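Local structure of quinoline 2-oxidoreductase medium subunit (Pseudomonas putida, 1T3Q) at residues C[32-37]-C[106-111]; C[94-99]-C[122-127]. The protein binds FAD as the medium, flavin-carrying subunit of a molybdenum hydroxylase that oxidises quinoline, where it probably takes part in electron transfer. All blocks are in the same frame, centred on the assembly; numbering follows the deposited sequence.

Contact 1. Residues C[32-37]-C[106-111]; sequences GGQSLL and RNRGTL. With FAD (flavin-adenine dinucleotide), chain R.
Arg108 and Gln34 converge on the carbonyl oxygen of Gly32, which takes a hydrogen bond from each. Arg108 NE lies 3.1 Å from Gly32 O in a moderately bent bond (146° at the hydrogen), while Gln34 NE2 lies 2.9 Å from Gly32 O; the two donors arrive from opposite faces of the carbonyl plane. The bend of the Arg108 chain at its third torsion (chi3 66°) sets NE toward this oxygen. The two donor nitrogens do not bond each other, and the side chains cross at about a right angle, with Gln34 NE2 3.3 Å from Arg108 CD.

Backbone against backbone, the fit is close because both residues are glycines: the CA atoms of Gly32 and Gly109 are 4.7 Å apart, and Gly32 CA makes a CH...O contact with Arg108 O. A side chain on Gly32 would run into that oxygen, and one on Gly109 into the ribityl O3' of FAD.

Most of the remaining polar bonds hold the FAD diphosphate. O1P is gripped from both segments, by Gly32 N on one and by Thr110 N and OG1 on the other, the hydroxyl approaching to 2.7 Å from O1P. Gly33 N bonds O2A and Gln34 N bonds O2P, and O1A receives both Ser35 N and Leu36 N, the latter 2.8 Å from O1A. Ser35 OG and the ribityl O4' share a hydrogen bond. Such a glycine-rich turn of successive amides around a diphosphate is characteristic of this FAD-binding family.

The turn leads from strand 28-30 into helix 36-41, and Thr110 caps helix 111-117. Helix 77-82 lies beside residues 106-111, and the small subunit packs on Leu37 and Arg108.

Contact 2. Residues C[94-99]-C[122-127]; sequences PKVLAH and AEMPFL. With FAD (flavin-adenine dinucleotide), chain R.
Val96 turns CG1 anti to its backbone N (chi1 173°), where this methyl rests against Glu123 CB at 3.7 Å. In Glu123 the bend at chi2 (76°) turns CD away from an extended course, and the carboxylate ends at the flavin while CB and CG stay against Val96 CG1.

The apolar packing has two further parts. Val96 CG2 and Leu127 CD2 meet tip to tip at 3.7 Å, whereas Met124, bent at chi2 and chi3, brings its methyl CE against both Val96 CG1 and Leu97 CD2, 3.8 Å from each. Leu97 and Met124 cross at about a right angle.

At the flavin, N3 donates to Glu123 OE2 over 2.8 Å, and Glu123 N makes a weak bond to O2 of the same pyrimidine ring. The start of helix 123-130 thus reads the donor and acceptor edge of the isoalloxazine. An alanine in place of Glu123 would probably leave flavin N3 without its acceptor and open a gap beside Val96 CG1 where CG had packed. Glu182 OE2 lies close to Glu123 OE1, a like-charge proximity that may raise the proton affinity of the pair.

Helices 92-97 and 123-130 pack here with strand 177-183 alongside, Phe180 touching both Val96 and Glu123. Leu97 also meets helix 77-82, and Met124 meets helix 111-117.

How the contacts relate
From the N terminus the chain passes first through residues 32-37, then 94-99, 106-111 and 122-127, and the two contacts therefore cross. Contact 1 closes the longer loop, returning to the glycine turn after 68 intervening residues that include helices 77-82, 84-89 and 92-97; contact 2 closes a shorter one of 22 residues containing helices 103-106 and 111-117. Their centres are about 14 Å apart, yet they touch directly, Leu111 CD1 packing 3.7 Å from Met124 SD. Both hold the same FAD: contact 1 its diphosphate and ribityl chain, contact 2 its flavin ring. Together they tie the N-terminal turn to the helices facing strand 177-183.

Contact 1. Residues C[32-37]-C[106-111]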
loop_
_atom_site.group_PDB
_atom_site.type_symbol
_atom_site.label_atom_id
_atom_site.label_comp_id
_atom_site.label_asym_id
_atom_site.label_seq_id
_atom_site.Cartn_x
_atom_site.Cartn_y
_atom_site.Cartn_z
ATOM N N GLY C 32 31.880 -6.339 -25.202
ATOM C CA GLY C 32 31.055 -5.211 -24.794
ATOM C C GLY C 32 29.588 -5.565 -24.577
ATOM O O GLY C 32 28.844 -4.806 -23.951
ATOM N N GLY C 33 29.173 -6.709 -25.118
ATOM C CA GLY C 33 27.804 -7.180 -24.978
ATOM C C GLY C 33 26.724 -6.467 -25.782
ATOM O O GLY C 33 25.562 -6.861 -25.713
ATOM N N GLN C 34 27.095 -5.454 -26.563
ATOM C CA GLN C 34 26.113 -4.684 -27.327
ATOM C C GLN C 34 25.462 -5.398 -28.514
ATOM O O GLN C 34 24.484 -4.901 -29.071
ATOM C CB GLN C 34 26.730 -3.355 -27.773
ATOM C CG GLN C 34 27.408 -2.604 -26.624
ATOM C CD GLN C 34 26.467 -2.320 -25.460
ATOM O OE1 GLN C 34 25.641 -1.407 -25.521
ATOM N NE2 GLN C 34 26.585 -3.106 -24.398
ATOM N N SER C 35 26.003 -6.546 -28.911
ATOM C CA SER C 35 25.416 -7.326 -30.000
ATOM C C SER C 35 24.962 -8.690 -29.478
ATOM O O SER C 35 23.940 -9.224 -29.905
ATOM C CB SER C 35 26.416 -7.520 -31.144
ATOM O OG SER C 35 26.521 -6.344 -31.923
ATOM N N LEU C 36 25.722 -9.239 -28.538
ATOM C CA LEU C 36 25.421 -10.536 -27.953
ATOM C C LEU C 36 24.212 -10.536 -27.027
ATOM O O LEU C 36 23.369 -11.432 -27.104
ATOM C CB LEU C 36 26.635 -11.058 -27.180
ATOM C CG LEU C 36 26.414 -12.379 -26.438
ATOM C CD1 LEU C 36 26.048 -13.478 -27.440
ATOM C CD2 LEU C 36 27.671 -12.748 -25.661
ATOM N N LEU C 37 24.122 -9.544 -26.147
ATOM C CA LEU C 37 23.002 -9.496 -25.215
ATOM C C LEU C 37 21.675 -9.309 -25.949
ATOM O O LEU C 37 20.666 -9.902 -25.567
ATOM C CB LEU C 37 23.221 -8.411 -24.149
ATOM C CG LEU C 37 24.454 -8.599 -23.249
ATOM C CD1 LEU C 37 24.262 -7.826 -21.945
ATOM C CD2 LEU C 37 24.675 -10.069 -22.937
ATOM N N ARG C 106 28.654 3.065 -27.933
ATOM C CA ARG C 106 30.079 3.200 -28.244
ATOM C C ARG C 106 30.968 3.115 -27.008
ATOM O O ARG C 106 32.158 2.820 -27.114
ATOM C CB ARG C 106 30.365 4.516 -28.984
ATOM C CG ARG C 106 29.920 4.522 -30.442
ATOM C CD ARG C 106 30.632 5.610 -31.236
ATOM N NE ARG C 106 30.323 6.951 -30.747
ATOM C CZ ARG C 106 29.249 7.655 -31.097
ATOM N NH1 ARG C 106 28.365 7.157 -31.952
ATOM N NH2 ARG C 106 29.055 8.863 -30.584
ATOM N N ASN C 107 30.396 3.369 -25.834
ATOM C CA ASN C 107 31.178 3.294 -24.606
ATOM C C ASN C 107 31.428 1.849 -24.188
ATOM O O ASN C 107 32.270 1.593 -23.334
ATOM C CB ASN C 107 30.468 4.038 -23.472
ATOM C CG ASN C 107 30.639 5.546 -23.565
ATOM O OD1 ASN C 107 29.863 6.303 -22.984
ATOM N ND2 ASN C 107 31.665 5.987 -24.286
ATOM N N ARG C 108 30.698 0.908 -24.785
ATOM C CA ARG C 108 30.864 -0.511 -24.452
ATOM C C ARG C 108 31.318 -1.368 -25.630
ATOM O O ARG C 108 32.095 -2.309 -25.455
ATOM C CB ARG C 108 29.559 -1.100 -23.898
ATOM C CG ARG C 108 29.175 -0.606 -22.511
ATOM C CD ARG C 108 28.102 -1.502 -21.885
ATOM N NE ARG C 108 28.592 -2.855 -21.607
ATOM C CZ ARG C 108 29.384 -3.179 -20.586
ATOM N NH1 ARG C 108 29.776 -4.439 -20.420
ATOM N NH2 ARG C 108 29.773 -2.252 -19.718
ATOM N N GLY C 109 30.817 -1.054 -26.821
ATOM C CA GLY C 109 31.178 -1.813 -28.004
ATOM C C GLY C 109 32.668 -1.780 -28.287
ATOM O O GLY C 109 33.324 -0.760 -28.064
ATOM N N THR C 110 33.204 -2.892 -28.784
ATOM C CA THR C 110 34.631 -2.980 -29.080
ATOM C C THR C 110 34.906 -3.326 -30.540
ATOM O O THR C 110 34.034 -3.828 -31.253
ATOM C CB THR C 110 35.323 -4.048 -28.197
ATOM O OG1 THR C 110 34.851 -5.354 -28.560
ATOM C CG2 THR C 110 35.024 -3.801 -26.726
ATOM N N LEU C 111 36.129 -3.055 -30.978
ATOM C CA LEU C 111 36.534 -3.354 -32.344
ATOM C C LEU C 111 36.461 -4.868 -32.560
ATOM O O LEU C 111 35.885 -5.341 -33.542
ATOM C CB LEU C 111 37.966 -2.850 -32.587
ATOM C CG LEU C 111 38.583 -3.161 -33.955
ATOM C CD1 LEU C 111 37.744 -2.523 -35.065
ATOM C CD2 LEU C 111 40.021 -2.640 -33.999
HETATM P PA FAD R . 29.761 -8.526 -27.975
HETATM O O1A FAD R . 28.330 -8.193 -28.211
HETATM O O2A FAD R . 30.145 -8.927 -26.756
HETATM O O5B FAD R . 29.829 -9.757 -28.862
HETATM C C5B FAD R . 29.960 -9.754 -30.321
HETATM C C4B FAD R . 30.144 -11.248 -30.827
HETATM O O4B FAD R . 31.600 -11.429 -31.038
HETATM C C3B FAD R . 29.722 -12.449 -29.913
HETATM O O3B FAD R . 29.292 -13.546 -30.664
HETATM C C2B FAD R . 31.026 -12.707 -29.098
HETATM O O2B FAD R . 31.123 -14.036 -28.651
HETATM C C1B FAD R . 32.087 -12.478 -30.133
HETATM N N9A FAD R . 33.338 -11.913 -29.628
HETATM C C8A FAD R . 33.508 -10.705 -28.981
HETATM N N7A FAD R . 34.787 -10.364 -28.841
HETATM C C5A FAD R . 35.489 -11.403 -29.405
HETATM C C6A FAD R . 36.955 -11.641 -29.602
HETATM N N6A FAD R . 37.897 -10.831 -29.187
HETATM N N1A FAD R . 37.272 -12.831 -30.245
HETATM C C2A FAD R . 36.314 -13.716 -30.691
HETATM N N3A FAD R . 34.963 -13.586 -30.550
HETATM C C4A FAD R . 34.597 -12.441 -29.850
HETATM N N1 FAD R . 27.404 -1.513 -34.898
HETATM C C2 FAD R . 27.787 -0.898 -36.020
HETATM O O2 FAD R . 28.635 -1.357 -36.744
HETATM N N3 FAD R . 27.074 0.239 -36.531
HETATM C C4 FAD R . 25.903 0.701 -35.935
HETATM O O4 FAD R . 25.321 1.640 -36.431
HETATM C C4X FAD R . 25.425 -0.014 -34.747
HETATM N N5 FAD R . 24.275 0.384 -34.110
HETATM C C5X FAD R . 23.923 -0.255 -32.935
HETATM C C6 FAD R . 22.719 0.170 -32.286
HETATM C C7 FAD R . 22.288 -0.414 -31.095
HETATM C C7M FAD R . 20.991 0.051 -30.469
HETATM C C8 FAD R . 23.099 -1.483 -30.461
HETATM C C8M FAD R . 22.695 -2.155 -29.171
HETATM C C9 FAD R . 24.308 -1.899 -31.081
HETATM C C9A FAD R . 24.721 -1.308 -32.317
HETATM N N10 FAD R . 25.937 -1.694 -33.037
HETATM C C10 FAD R . 26.273 -1.113 -34.223
HETATM C "C1'" FAD R . 26.701 -2.870 -32.540
HETATM C "C2'" FAD R . 27.996 -2.477 -31.771
HETATM O "O2'" FAD R . 28.982 -2.019 -32.702
HETATM C "C3'" FAD R . 28.443 -3.742 -31.034
HETATM O "O3'" FAD R . 29.169 -3.292 -29.880
HETATM C "C4'" FAD R . 29.356 -4.665 -31.885
HETATM O "O4'" FAD R . 28.691 -5.099 -33.075
HETATM C "C5'" FAD R . 29.678 -5.860 -31.032
HETATM O "O5'" FAD R . 30.897 -5.541 -30.126
HETATM P P FAD R . 30.842 -5.922 -28.671
HETATM O O1P FAD R . 32.209 -5.525 -28.102
HETATM O O2P FAD R . 29.720 -5.437 -28.013
HETATM O O3P FAD R . 30.756 -7.391 -28.606
#

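Contact 2. Residues C[94-99]-C[122-127]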
loop_
_atom_site.group_PDB
_atom_site.type_symbol
_atom_site.label_atom_id
_atom_site.label_comp_id
_atom_site.label_asym_id
_atom_site.label_seq_id
_atom_site.Cartn_x
_atom_site.Cartn_y
_atom_site.Cartn_z
ATOM N N PRO C 94 38.441 7.243 -36.596
ATOM C CA PRO C 94 37.491 7.976 -35.755
ATOM C C PRO C 94 36.368 8.659 -36.543
ATOM O O PRO C 94 35.272 8.851 -36.021
ATOM C CB PRO C 94 38.385 8.962 -34.988
ATOM C CG PRO C 94 39.586 9.114 -35.858
ATOM C CD PRO C 94 39.818 7.718 -36.376
ATOM N N LYS C 95 36.624 9.016 -37.797
ATOM C CA LYS C 95 35.581 9.662 -38.587
ATOM C C LYS C 95 34.481 8.665 -38.949
ATOM O O LYS C 95 33.307 9.028 -39.078
ATOM C CB LYS C 95 36.176 10.301 -39.846
ATOM C CG LYS C 95 37.129 11.446 -39.524
ATOM C CD LYS C 95 37.334 12.389 -40.697
ATOM C CE LYS C 95 38.021 11.710 -41.860
ATOM N NZ LYS C 95 38.325 12.700 -42.931
ATOM N N VAL C 96 34.862 7.401 -39.100
ATOM C CA VAL C 96 33.904 6.351 -39.427
ATOM C C VAL C 96 33.100 5.986 -38.179
ATOM O O VAL C 96 31.888 5.765 -38.247
ATOM C CB VAL C 96 34.619 5.080 -39.951
ATOM C CG1 VAL C 96 33.612 3.944 -40.117
ATOM C CG2 VAL C 96 35.299 5.375 -41.288
ATOM N N LEU C 97 33.783 5.941 -37.039
ATOM C CA LEU C 97 33.152 5.593 -35.771
ATOM C C LEU C 97 32.069 6.573 -35.332
ATOM O O LEU C 97 31.225 6.235 -34.502
ATOM C CB LEU C 97 34.219 5.462 -34.684
ATOM C CG LEU C 97 35.103 4.217 -34.825
ATOM C CD1 LEU C 97 36.342 4.348 -33.960
ATOM C CD2 LEU C 97 34.300 2.984 -34.441
ATOM N N ALA C 98 32.087 7.782 -35.883
ATOM C CA ALA C 98 31.079 8.776 -35.540
ATOM C C ALA C 98 29.701 8.306 -36.012
ATOM O O ALA C 98 28.670 8.721 -35.478
ATOM C CB ALA C 98 31.420 10.117 -36.185
ATOM N N HIS C 99 29.697 7.432 -37.012
ATOM C CA HIS C 99 28.466 6.891 -37.584
ATOM C C HIS C 99 27.973 5.645 -36.854
ATOM O O HIS C 99 26.830 5.225 -37.035
ATOM C CB HIS C 99 28.687 6.545 -39.063
ATOM C CG HIS C 99 28.923 7.738 -39.937
ATOM N ND1 HIS C 99 27.896 8.525 -40.413
ATOM C CD2 HIS C 99 30.069 8.293 -40.399
ATOM C CE1 HIS C 99 28.399 9.513 -41.132
ATOM N NE2 HIS C 99 29.714 9.396 -41.137
ATOM N N ALA C 122 27.636 -3.520 -40.588
ATOM C CA ALA C 122 28.513 -2.822 -39.650
ATOM C C ALA C 122 29.667 -2.086 -40.323
ATOM O O ALA C 122 30.177 -2.520 -41.357
ATOM C CB ALA C 122 29.062 -3.811 -38.626
ATOM N N GLU C 123 30.085 -0.977 -39.719
ATOM C CA GLU C 123 31.179 -0.174 -40.257
ATOM C C GLU C 123 32.571 -0.797 -40.142
ATOM O O GLU C 123 33.336 -0.778 -41.105
ATOM C CB GLU C 123 31.211 1.214 -39.593
ATOM C CG GLU C 123 30.171 2.196 -40.111
ATOM C CD GLU C 123 28.777 1.914 -39.582
ATOM O OE1 GLU C 123 27.807 2.540 -40.070
ATOM O OE2 GLU C 123 28.649 1.071 -38.670
ATOM N N MET C 124 32.904 -1.343 -38.977
ATOM C CA MET C 124 34.237 -1.915 -38.781
ATOM C C MET C 124 34.635 -3.059 -39.720
ATOM O O MET C 124 35.745 -3.058 -40.253
ATOM C CB MET C 124 34.433 -2.327 -37.319
ATOM C CG MET C 124 34.490 -1.144 -36.352
ATOM S SD MET C 124 35.745 0.111 -36.764
ATOM C CE MET C 124 34.794 1.257 -37.753
ATOM N N PRO C 125 33.753 -4.051 -39.930
ATOM C CA PRO C 125 34.159 -5.130 -40.840
ATOM C C PRO C 125 34.456 -4.567 -42.226
ATOM O O PRO C 125 35.406 -4.983 -42.888
ATOM C CB PRO C 125 32.948 -6.061 -40.842
ATOM C CG PRO C 125 32.393 -5.883 -39.453
ATOM C CD PRO C 125 32.482 -4.375 -39.259
ATOM N N PHE C 126 33.628 -3.618 -42.658
ATOM C CA PHE C 126 33.796 -2.986 -43.958
ATOM C C PHE C 126 35.082 -2.171 -44.024
ATOM O O PHE C 126 35.838 -2.268 -44.991
ATOM C CB PHE C 126 32.611 -2.059 -44.262
ATOM C CG PHE C 126 32.895 -1.054 -45.350
ATOM C CD1 PHE C 126 32.953 -1.446 -46.685
ATOM C CD2 PHE C 126 33.147 0.277 -45.033
ATOM C CE1 PHE C 126 33.262 -0.524 -47.691
ATOM C CE2 PHE C 126 33.457 1.207 -46.029
ATOM C CZ PHE C 126 33.515 0.805 -47.360
ATOM N N LEU C 127 35.320 -1.361 -42.999
ATOM C CA LEU C 127 36.504 -0.506 -42.970
ATOM C C LEU C 127 37.822 -1.267 -42.877
ATOM O O LEU C 127 38.763 -0.992 -43.627
ATOM C CB LEU C 127 36.412 0.486 -41.810
ATOM C CG LEU C 127 37.522 1.540 -41.775
ATOM C CD1 LEU C 127 37.429 2.428 -43.015
ATOM C CD2 LEU C 127 37.394 2.377 -40.512
HETATM P PA FAD R . 29.761 -8.526 -27.975
HETATM O O1A FAD R . 28.330 -8.193 -28.211
HETATM O O2A FAD R . 30.145 -8.927 -26.756
HETATM O O5B FAD R . 29.829 -9.757 -28.862
HETATM C C5B FAD R . 29.960 -9.754 -30.321
HETATM C C4B FAD R . 30.144 -11.248 -30.827
HETATM O O4B FAD R . 31.600 -11.429 -31.038
HETATM C C3B FAD R . 29.722 -12.449 -29.913
HETATM O O3B FAD R . 29.292 -13.546 -30.664
HETATM C C2B FAD R . 31.026 -12.707 -29.098
HETATM O O2B FAD R . 31.123 -14.036 -28.651
HETATM C C1B FAD R . 32.087 -12.478 -30.133
HETATM N N9A FAD R . 33.338 -11.913 -29.628
HETATM C C8A FAD R . 33.508 -10.705 -28.981
HETATM N N7A FAD R . 34.787 -10.364 -28.841
HETATM C C5A FAD R . 35.489 -11.403 -29.405
HETATM C C6A FAD R . 36.955 -11.641 -29.602
HETATM N N6A FAD R . 37.897 -10.831 -29.187
HETATM N N1A FAD R . 37.272 -12.831 -30.245
HETATM C C2A FAD R . 36.314 -13.716 -30.691
HETATM N N3A FAD R . 34.963 -13.586 -30.550
HETATM C C4A FAD R . 34.597 -12.441 -29.850
HETATM N N1 FAD R . 27.404 -1.513 -34.898
HETATM C C2 FAD R . 27.787 -0.898 -36.020
HETATM O O2 FAD R . 28.635 -1.357 -36.744
HETATM N N3 FAD R . 27.074 0.239 -36.531
HETATM C C4 FAD R . 25.903 0.701 -35.935
HETATM O O4 FAD R . 25.321 1.640 -36.431
HETATM C C4X FAD R . 25.425 -0.014 -34.747
HETATM N N5 FAD R . 24.275 0.384 -34.110
HETATM C C5X FAD R . 23.923 -0.255 -32.935
HETATM C C6 FAD R . 22.719 0.170 -32.286
HETATM C C7 FAD R . 22.288 -0.414 -31.095
HETATM C C7M FAD R . 20.991 0.051 -30.469
HETATM C C8 FAD R . 23.099 -1.483 -30.461
HETATM C C8M FAD R . 22.695 -2.155 -29.171
HETATM C C9 FAD R . 24.308 -1.899 -31.081
HETATM C C9A FAD R . 24.721 -1.308 -32.317
HETATM N N10 FAD R . 25.937 -1.694 -33.037
HETATM C C10 FAD R . 26.273 -1.113 -34.223
HETATM C "C1'" FAD R . 26.701 -2.870 -32.540
HETATM C "C2'" FAD R . 27.996 -2.477 -31.771
HETATM O "O2'" FAD R . 28.982 -2.019 -32.702
HETATM C "C3'" FAD R . 28.443 -3.742 -31.034
HETATM O "O3'" FAD R . 29.169 -3.292 -29.880
HETATM C "C4'" FAD R . 29.356 -4.665 -31.885
HETATM O "O4'" FAD R . 28.691 -5.099 -33.075
HETATM C "C5'" FAD R . 29.678 -5.860 -31.032
HETATM O "O5'" FAD R . 30.897 -5.541 -30.126
HETATM P P FAD R . 30.842 -5.922 -28.671
HETATM O O1P FAD R . 32.209 -5.525 -28.102
HETATM O O2P FAD R . 29.720 -5.437 -28.013
HETATM O O3P FAD R . 30.756 -7.391 -28.606
#